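Local coordinates for protein EscN (Escherichia coli O127:H6, PDB 2OBL) that is the C-terminal domain of a type III secretion ATPase, related in fold to the nucleotide-binding domains of the ATP synthase alpha/beta family, at residues 55-60 / 89-94; 80-85 / 244-249. The protein carries 1 engineered substitution. All blocks are in the same frame, centred on the assembly; numbering follows the deposited sequence.

How the interactions relate
Both contacts use helix 84-94, which follows the glycine-rich loop of what is probably a Walker A (P-loop) motif. Interaction 2 (80-85 with 244-249) lies at the start of this helix, where the loop rests on the chain leaving strand 242-245; interaction 1 (55-60 with 89-94) lies at its C-terminal end, against the loop ahead of helix 60-65. Their centres are about 16 Å apart, and apart from adjoining along the helix the two contacts share no touch. Interaction 2 is the one beside the putative nucleotide pocket: the side chain of Lys84 comes within about 4 Å of a bound imidazole. Interaction 1 is apolar side-chain packing plus a close glycine-to-glycine backbone approach, whereas interaction 2 adds a hydrogen bond from Arg248 to Ser80.

Interaction 1 of 2, residues 55-60 / 89-94; sequences FILGVR and GMICNG
The C-terminal half of the helix that follows the probable P-loop, helix 84-94 of this P-loop NTPase fold, packs through Met90, Ile91 and Gly94 against Leu57, Gly58 and Val59 in the loop ahead of helix 60-65. Leu57 and Ile91 lie side by side and point the same way, with Leu57 CD2 3.9 Å from Ile91 CG2 and Leu57 CD1 4.1 Å from Ile91 CD1, so the two branches of the leucine meet different arms of the isoleucine. Ile91 also touches Leu163 and Met165 of strand 161-167, so it lies between the loop and the central sheet. At the helix end the backbones come close: the absence of side chains at Gly58 and Gly94 permits their CA atoms to approach to 4.4 Å, and Leu57 O sits 3.2 Å from Gly94 C. Asp63 of helix 60-65 accepts the N-H of Leu57 through OD1 and that of Gly58 through OD2. Val59, at the N-cap position of helix 60-65, directs CG2 toward helix 84-94, this methyl being anti to the carbonyl carbon and beside the backbone N; Val59 CG2 lies 4.0 Å from Ile91 CG1 and 4.1 Å from Met90 CE.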
ATOM      1  N   PHE A  55      -5.914   1.669  11.215  1.00 22.28           N
ATOM      2  CA  PHE A  55      -6.459   1.910   9.887  1.00 22.55           C
ATOM      3  C   PHE A  55      -6.765   0.559   9.284  1.00 23.12           C
ATOM      4  O   PHE A  55      -5.856  -0.237   9.031  1.00 22.17           O
ATOM      5  CB  PHE A  55      -5.464   2.667   9.003  1.00 22.89           C
ATOM      6  CG  PHE A  55      -5.990   2.974   7.634  1.00 22.18           C
ATOM      7  CD1 PHE A  55      -6.812   4.076   7.422  1.00 23.10           C
ATOM      8  CD2 PHE A  55      -5.675   2.167   6.564  1.00 22.62           C
ATOM      9  CE1 PHE A  55      -7.304   4.366   6.139  1.00 22.77           C
ATOM     10  CE2 PHE A  55      -6.160   2.447   5.286  1.00 23.08           C
ATOM     11  CZ  PHE A  55      -6.979   3.538   5.082  1.00 23.18           C
ATOM     12  N   ILE A  56      -8.052   0.289   9.098  1.00 22.72           N
ATOM     13  CA  ILE A  56      -8.506  -1.032   8.688  1.00 23.95           C
ATOM     14  C   ILE A  56      -8.451  -1.169   7.163  1.00 24.38           C
ATOM     15  O   ILE A  56      -8.952  -0.311   6.439  1.00 25.63           O
ATOM     16  CB  ILE A  56      -9.942  -1.302   9.235  1.00 24.23           C
ATOM     17  CG1 ILE A  56      -9.957  -1.140  10.755  1.00 25.01           C
ATOM     18  CG2 ILE A  56     -10.435  -2.685   8.848  1.00 24.11           C
ATOM     19  CD1 ILE A  56     -11.349  -0.910  11.329  1.00 26.59           C
ATOM     20  N   LEU A  57      -7.825  -2.238   6.678  1.00 23.97           N
ATOM     21  CA  LEU A  57      -7.695  -2.467   5.236  1.00 24.58           C
ATOM     22  C   LEU A  57      -8.740  -3.448   4.692  1.00 24.42           C
ATOM     23  O   LEU A  57      -9.017  -3.478   3.490  1.00 24.58           O
ATOM     24  CB  LEU A  57      -6.295  -3.005   4.906  1.00 24.49           C
ATOM     25  CG  LEU A  57      -5.098  -2.087   5.163  1.00 25.17           C
ATOM     26  CD1 LEU A  57      -3.842  -2.680   4.525  1.00 25.65           C
ATOM     27  CD2 LEU A  57      -5.344  -0.700   4.620  1.00 25.40           C
ATOM     28  N   GLY A  58      -9.283  -4.274   5.573  1.00 24.54           N
ATOM     29  CA  GLY A  58     -10.182  -5.340   5.153  1.00 25.23           C
ATOM     30  C   GLY A  58      -9.395  -6.502   4.569  1.00 25.80           C
ATOM     31  O   GLY A  58      -9.882  -7.213   3.682  1.00 27.52           O
ATOM     32  N   VAL A  59      -8.163  -6.672   5.044  1.00 23.74           N
ATOM     33  CA  VAL A  59      -7.320  -7.799   4.674  1.00 22.48           C
ATOM     34  C   VAL A  59      -6.896  -8.461   5.978  1.00 22.30           C
ATOM     35  O   VAL A  59      -6.171  -7.862   6.777  1.00 21.95           O
ATOM     36  CB  VAL A  59      -6.058  -7.345   3.884  1.00 22.75           C
ATOM     37  CG1 VAL A  59      -5.184  -8.543   3.535  1.00 22.75           C
ATOM     38  CG2 VAL A  59      -6.455  -6.600   2.620  1.00 22.86           C
ATOM     39  N   ARG A  60      -7.371  -9.683   6.207  1.00 21.72           N
ATOM     40  CA  ARG A  60      -7.144 -10.359   7.492  1.00 21.54           C
ATOM     41  C   ARG A  60      -5.689 -10.450   7.903  1.00 20.75           C
ATOM     42  O   ARG A  60      -5.353 -10.188   9.047  1.00 21.29           O
ATOM     43  CB  ARG A  60      -7.757 -11.762   7.495  1.00 22.25           C
ATOM     44  CG  ARG A  60      -9.273 -11.755   7.541  1.00 23.04           C
ATOM     45  CD  ARG A  60      -9.811 -13.147   7.880  1.00 25.24           C
ATOM     46  NE  ARG A  60      -9.434 -14.130   6.866  1.00 25.83           N
ATOM     47  CZ  ARG A  60     -10.244 -14.565   5.907  1.00 25.84           C
ATOM     48  NH1 ARG A  60     -11.487 -14.109   5.824  1.00 26.25           N
ATOM     49  NH2 ARG A  60      -9.802 -15.453   5.017  1.00 25.73           N
ATOM     50  N   GLY A  89      -6.609  -3.941  -5.103  1.00 10.98           N
ATOM     51  CA  GLY A  89      -8.065  -3.893  -5.251  1.00 11.82           C
ATOM     52  C   GLY A  89      -8.788  -4.211  -3.950  1.00 12.85           C
ATOM     53  O   GLY A  89      -9.744  -3.530  -3.573  1.00 12.44           O
ATOM     54  N   MET A  90      -8.345  -5.259  -3.265  1.00 13.43           N
ATOM     55  CA  MET A  90      -8.989  -5.664  -2.012  1.00 16.29           C
ATOM     56  C   MET A  90      -8.925  -4.535  -1.004  1.00 13.75           C
ATOM     57  O   MET A  90      -9.881  -4.270  -0.268  1.00 11.81           O
ATOM     58  CB  MET A  90      -8.282  -6.879  -1.431  1.00 17.68           C
ATOM     59  CG  MET A  90      -8.592  -8.155  -2.161  1.00 21.05           C
ATOM     60  SD  MET A  90      -7.677  -9.520  -1.429  1.00 23.38           S
ATOM     61  CE  MET A  90      -8.197  -9.417   0.277  1.00 22.66           C
ATOM     62  N   ILE A  91      -7.778  -3.869  -0.975  1.00 12.92           N
ATOM     63  CA  ILE A  91      -7.573  -2.769  -0.042  1.00 13.07           C
ATOM     64  C   ILE A  91      -8.499  -1.591  -0.355  1.00 12.93           C
ATOM     65  O   ILE A  91      -9.144  -1.052   0.543  1.00 13.75           O
ATOM     66  CB  ILE A  91      -6.082  -2.307   0.003  1.00 12.42           C
ATOM     67  CG1 ILE A  91      -5.199  -3.402   0.626  1.00 13.74           C
ATOM     68  CG2 ILE A  91      -5.988  -1.032   0.830  1.00 13.36           C
ATOM     69  CD1 ILE A  91      -3.681  -3.177   0.437  1.00 13.51           C
ATOM     70  N   CYS A  92      -8.577  -1.193  -1.627  1.00 13.39           N
ATOM     71  CA  CYS A  92      -9.452  -0.087  -2.005  1.00 13.46           C
ATOM     72  C   CYS A  92     -10.903  -0.389  -1.642  1.00 13.57           C
ATOM     73  O   CYS A  92     -11.630   0.489  -1.183  1.00 14.35           O
ATOM     74  CB  CYS A  92      -9.346   0.227  -3.502  1.00 13.22           C
ATOM     75  SG  CYS A  92      -7.791   0.988  -4.020  1.00 15.14           S
ATOM     76  N   ASN A  93     -11.315  -1.641  -1.822  1.00 13.82           N
ATOM     77  CA  ASN A  93     -12.708  -2.013  -1.588  1.00 14.69           C
ATOM     78  C   ASN A  93     -13.020  -2.261  -0.117  1.00 16.48           C
ATOM     79  O   ASN A  93     -14.173  -2.157   0.308  1.00 16.96           O
ATOM     80  CB  ASN A  93     -13.057  -3.243  -2.413  1.00 14.54           C
ATOM     81  CG  ASN A  93     -13.046  -2.964  -3.902  1.00 14.27           C
ATOM     82  OD1 ASN A  93     -13.318  -1.847  -4.331  1.00 15.72           O
ATOM     83  ND2 ASN A  93     -12.742  -3.980  -4.696  1.00 13.30           N
ATOM     84  N   GLY A  94     -11.990  -2.595   0.655  1.00 16.41           N
ATOM     85  CA  GLY A  94     -12.163  -2.969   2.044  1.00 17.99           C
ATOM     86  C   GLY A  94     -11.751  -1.918   3.052  1.00 18.66           C
ATOM     87  O   GLY A  94     -12.179  -1.975   4.202  1.00 19.42           O
TER

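Interaction 2 of 2, residues 80-85 / 244-249; sequences SGVGKS and IVLTRE
Val82 and Arg248 bring the two backbones nearest, with their CA atoms 5.8 Å apart, where the loop before helix 84-94 passes over the chain running from strand 242-245 into helix 248-251. Val82 points its CB toward that chain and spreads its two methyls over it. CG1, anti to the carbonyl carbon (chi1 -61°), lies 3.6 Å from Arg248 CA and also over one face of the guanidinium, while Val82 CG2 meets Leu246 CB at 3.9 Å as the two side chains cross obliquely. The loop is probably the P-loop (Walker A) of the nucleotide-binding fold, with Gly83 at the N-cap position of helix 84-94. Leu246 CD1 reaches the first turn of that helix, 3.9 Å from Lys84 CA. The Lys84 side chain leads away from this packing to a salt bridge between its NZ and Asp167. On the other flank the Arg248 chain, bent at chi3, ends with NH2 at Ser80 O, a short 2.6 Å hydrogen bond. It falls on a lone pair in the carbonyl plane, but the N-H...O angle is only 132° and the oxygen is tilted 23° out of the guanidinium plane.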
ATOM      1  N   SER A  80       6.536  -9.240 -10.289  1.00 15.75           N
ATOM      2  CA  SER A  80       5.474  -9.580 -11.227  1.00 17.94           C
ATOM      3  C   SER A  80       4.812 -10.898 -10.889  1.00 18.19           C
ATOM      4  O   SER A  80       5.454 -11.813 -10.373  1.00 18.71           O
ATOM      5  CB  SER A  80       6.036  -9.678 -12.651  1.00 18.91           C
ATOM      6  OG  SER A  80       6.511  -8.425 -13.076  1.00 21.68           O
ATOM      7  N   GLY A  81       3.530 -11.001 -11.217  1.00 18.41           N
ATOM      8  CA  GLY A  81       2.816 -12.257 -11.120  1.00 18.33           C
ATOM      9  C   GLY A  81       2.699 -12.785  -9.711  1.00 18.10           C
ATOM     10  O   GLY A  81       2.662 -13.999  -9.504  1.00 18.98           O
ATOM     11  N   VAL A  82       2.631 -11.884  -8.736  1.00 17.36           N
ATOM     12  CA  VAL A  82       2.401 -12.314  -7.362  1.00 16.66           C
ATOM     13  C   VAL A  82       1.104 -11.751  -6.772  1.00 16.90           C
ATOM     14  O   VAL A  82       0.900 -11.805  -5.566  1.00 16.63           O
ATOM     15  CB  VAL A  82       3.594 -12.003  -6.432  1.00 16.97           C
ATOM     16  CG1 VAL A  82       4.848 -12.731  -6.911  1.00 16.08           C
ATOM     17  CG2 VAL A  82       3.824 -10.499  -6.317  1.00 16.26           C
ATOM     18  N   GLY A  83       0.237 -11.209  -7.626  1.00 16.93           N
ATOM     19  CA  GLY A  83      -1.103 -10.806  -7.175  1.00 17.08           C
ATOM     20  C   GLY A  83      -1.195  -9.411  -6.594  1.00 17.55           C
ATOM     21  O   GLY A  83      -2.143  -9.100  -5.864  1.00 16.61           O
ATOM     22  N   LYS A  84      -0.217  -8.562  -6.906  1.00 16.51           N
ATOM     23  CA  LYS A  84      -0.208  -7.210  -6.372  1.00 16.49           C
ATOM     24  C   LYS A  84      -1.510  -6.468  -6.673  1.00 15.53           C
ATOM     25  O   LYS A  84      -2.136  -5.946  -5.774  1.00 14.27           O
ATOM     26  CB  LYS A  84       0.993  -6.417  -6.905  1.00 17.60           C
ATOM     27  CG  LYS A  84       0.937  -4.916  -6.612  1.00 18.58           C
ATOM     28  CD  LYS A  84       1.922  -4.145  -7.497  1.00 20.95           C
ATOM     29  CE  LYS A  84       1.559  -4.225  -8.982  1.00 21.88           C
ATOM     30  NZ  LYS A  84       0.564  -3.237  -9.528  1.00 23.78           N
ATOM     31  N   SER A  85      -1.919  -6.421  -7.938  1.00 15.19           N
ATOM     32  CA  SER A  85      -3.091  -5.609  -8.275  1.00 15.71           C
ATOM     33  C   SER A  85      -4.342  -6.098  -7.531  1.00 14.48           C
ATOM     34  O   SER A  85      -5.174  -5.295  -7.076  1.00 13.85           O
ATOM     35  CB  SER A  85      -3.302  -5.558  -9.787  1.00 17.39           C
ATOM     36  OG  SER A  85      -2.304  -4.733 -10.377  1.00 19.47           O
ATOM     37  N   ILE A 244       4.845  -4.324   3.627  1.00 11.81           N
ATOM     38  CA  ILE A 244       4.199  -5.582   3.337  1.00 12.07           C
ATOM     39  C   ILE A 244       4.947  -6.176   2.153  1.00 12.07           C
ATOM     40  O   ILE A 244       5.068  -5.535   1.109  1.00 12.34           O
ATOM     41  CB  ILE A 244       2.744  -5.347   2.917  1.00 12.72           C
ATOM     42  CG1 ILE A 244       1.962  -4.672   4.046  1.00 14.15           C
ATOM     43  CG2 ILE A 244       2.073  -6.649   2.486  1.00 12.76           C
ATOM     44  CD1 ILE A 244       1.975  -5.456   5.345  1.00 15.67           C
ATOM     45  N   VAL A 245       5.413  -7.401   2.294  1.00 10.45           N
ATOM     46  CA  VAL A 245       6.228  -8.006   1.241  1.00 11.46           C
ATOM     47  C   VAL A 245       5.516  -9.197   0.622  1.00 11.13           C
ATOM     48  O   VAL A 245       5.125 -10.127   1.340  1.00 11.48           O
ATOM     49  CB  VAL A 245       7.575  -8.465   1.795  1.00 12.00           C
ATOM     50  CG1 VAL A 245       8.375  -9.201   0.714  1.00 12.15           C
ATOM     51  CG2 VAL A 245       8.341  -7.263   2.351  1.00 11.77           C
ATOM     52  N   LEU A 246       5.361  -9.178  -0.699  1.00  9.85           N
ATOM     53  CA  LEU A 246       4.749 -10.306  -1.410  1.00 10.34           C
ATOM     54  C   LEU A 246       5.855 -11.108  -2.062  1.00 11.75           C
ATOM     55  O   LEU A 246       6.826 -10.531  -2.552  1.00 11.93           O
ATOM     56  CB  LEU A 246       3.797  -9.807  -2.499  1.00 11.81           C
ATOM     57  CG  LEU A 246       2.786  -8.752  -2.084  1.00 12.13           C
ATOM     58  CD1 LEU A 246       1.742  -8.520  -3.207  1.00 13.19           C
ATOM     59  CD2 LEU A 246       2.099  -9.166  -0.794  1.00 12.11           C
ATOM     60  N   THR A 247       5.703 -12.429  -2.102  1.00 11.47           N
ATOM     61  CA  THR A 247       6.758 -13.279  -2.634  1.00 13.20           C
ATOM     62  C   THR A 247       6.276 -14.220  -3.715  1.00 13.35           C
ATOM     63  O   THR A 247       5.146 -14.709  -3.671  1.00 13.62           O
ATOM     64  CB  THR A 247       7.427 -14.128  -1.531  1.00 13.41           C
ATOM     65  OG1 THR A 247       6.461 -15.034  -0.970  1.00 13.30           O
ATOM     66  CG2 THR A 247       8.013 -13.237  -0.438  1.00 12.42           C
ATOM     67  N   ARG A 248       7.156 -14.471  -4.679  1.00 14.88           N
ATOM     68  CA  ARG A 248       6.913 -15.479  -5.714  1.00 16.16           C
ATOM     69  C   ARG A 248       6.683 -16.849  -5.083  1.00 15.71           C
ATOM     70  O   ARG A 248       5.841 -17.621  -5.542  1.00 16.19           O
ATOM     71  CB  ARG A 248       8.083 -15.515  -6.700  1.00 18.65           C
ATOM     72  CG  ARG A 248       7.871 -16.442  -7.891  1.00 21.44           C
ATOM     73  CD  ARG A 248       8.627 -15.948  -9.121  1.00 24.28           C
ATOM     74  NE  ARG A 248       8.007 -14.745  -9.675  1.00 26.46           N
ATOM     75  CZ  ARG A 248       8.546 -13.532  -9.622  1.00 27.08           C
ATOM     76  NH1 ARG A 248       9.731 -13.356  -9.047  1.00 27.52           N
ATOM     77  NH2 ARG A 248       7.903 -12.495 -10.145  1.00 27.18           N
ATOM     78  N   GLU A 249       7.416 -17.143  -4.014  1.00 14.94           N
ATOM     79  CA  GLU A 249       7.279 -18.425  -3.327  1.00 14.92           C
ATOM     80  C   GLU A 249       5.855 -18.710  -2.841  1.00 14.45           C
ATOM     81  O   GLU A 249       5.353 -19.834  -2.993  1.00 13.65           O
ATOM     82  CB  GLU A 249       8.288 -18.531  -2.179  1.00 15.12           C
ATOM     83  CG  GLU A 249       9.730 -18.736  -2.650  1.00 15.47           C
ATOM     84  CD  GLU A 249      10.377 -17.489  -3.266  1.00 16.63           C
ATOM     85  OE1 GLU A 249       9.916 -16.346  -3.001  1.00 15.35           O
ATOM     86  OE2 GLU A 249      11.361 -17.664  -4.022  1.00 17.28           O
TER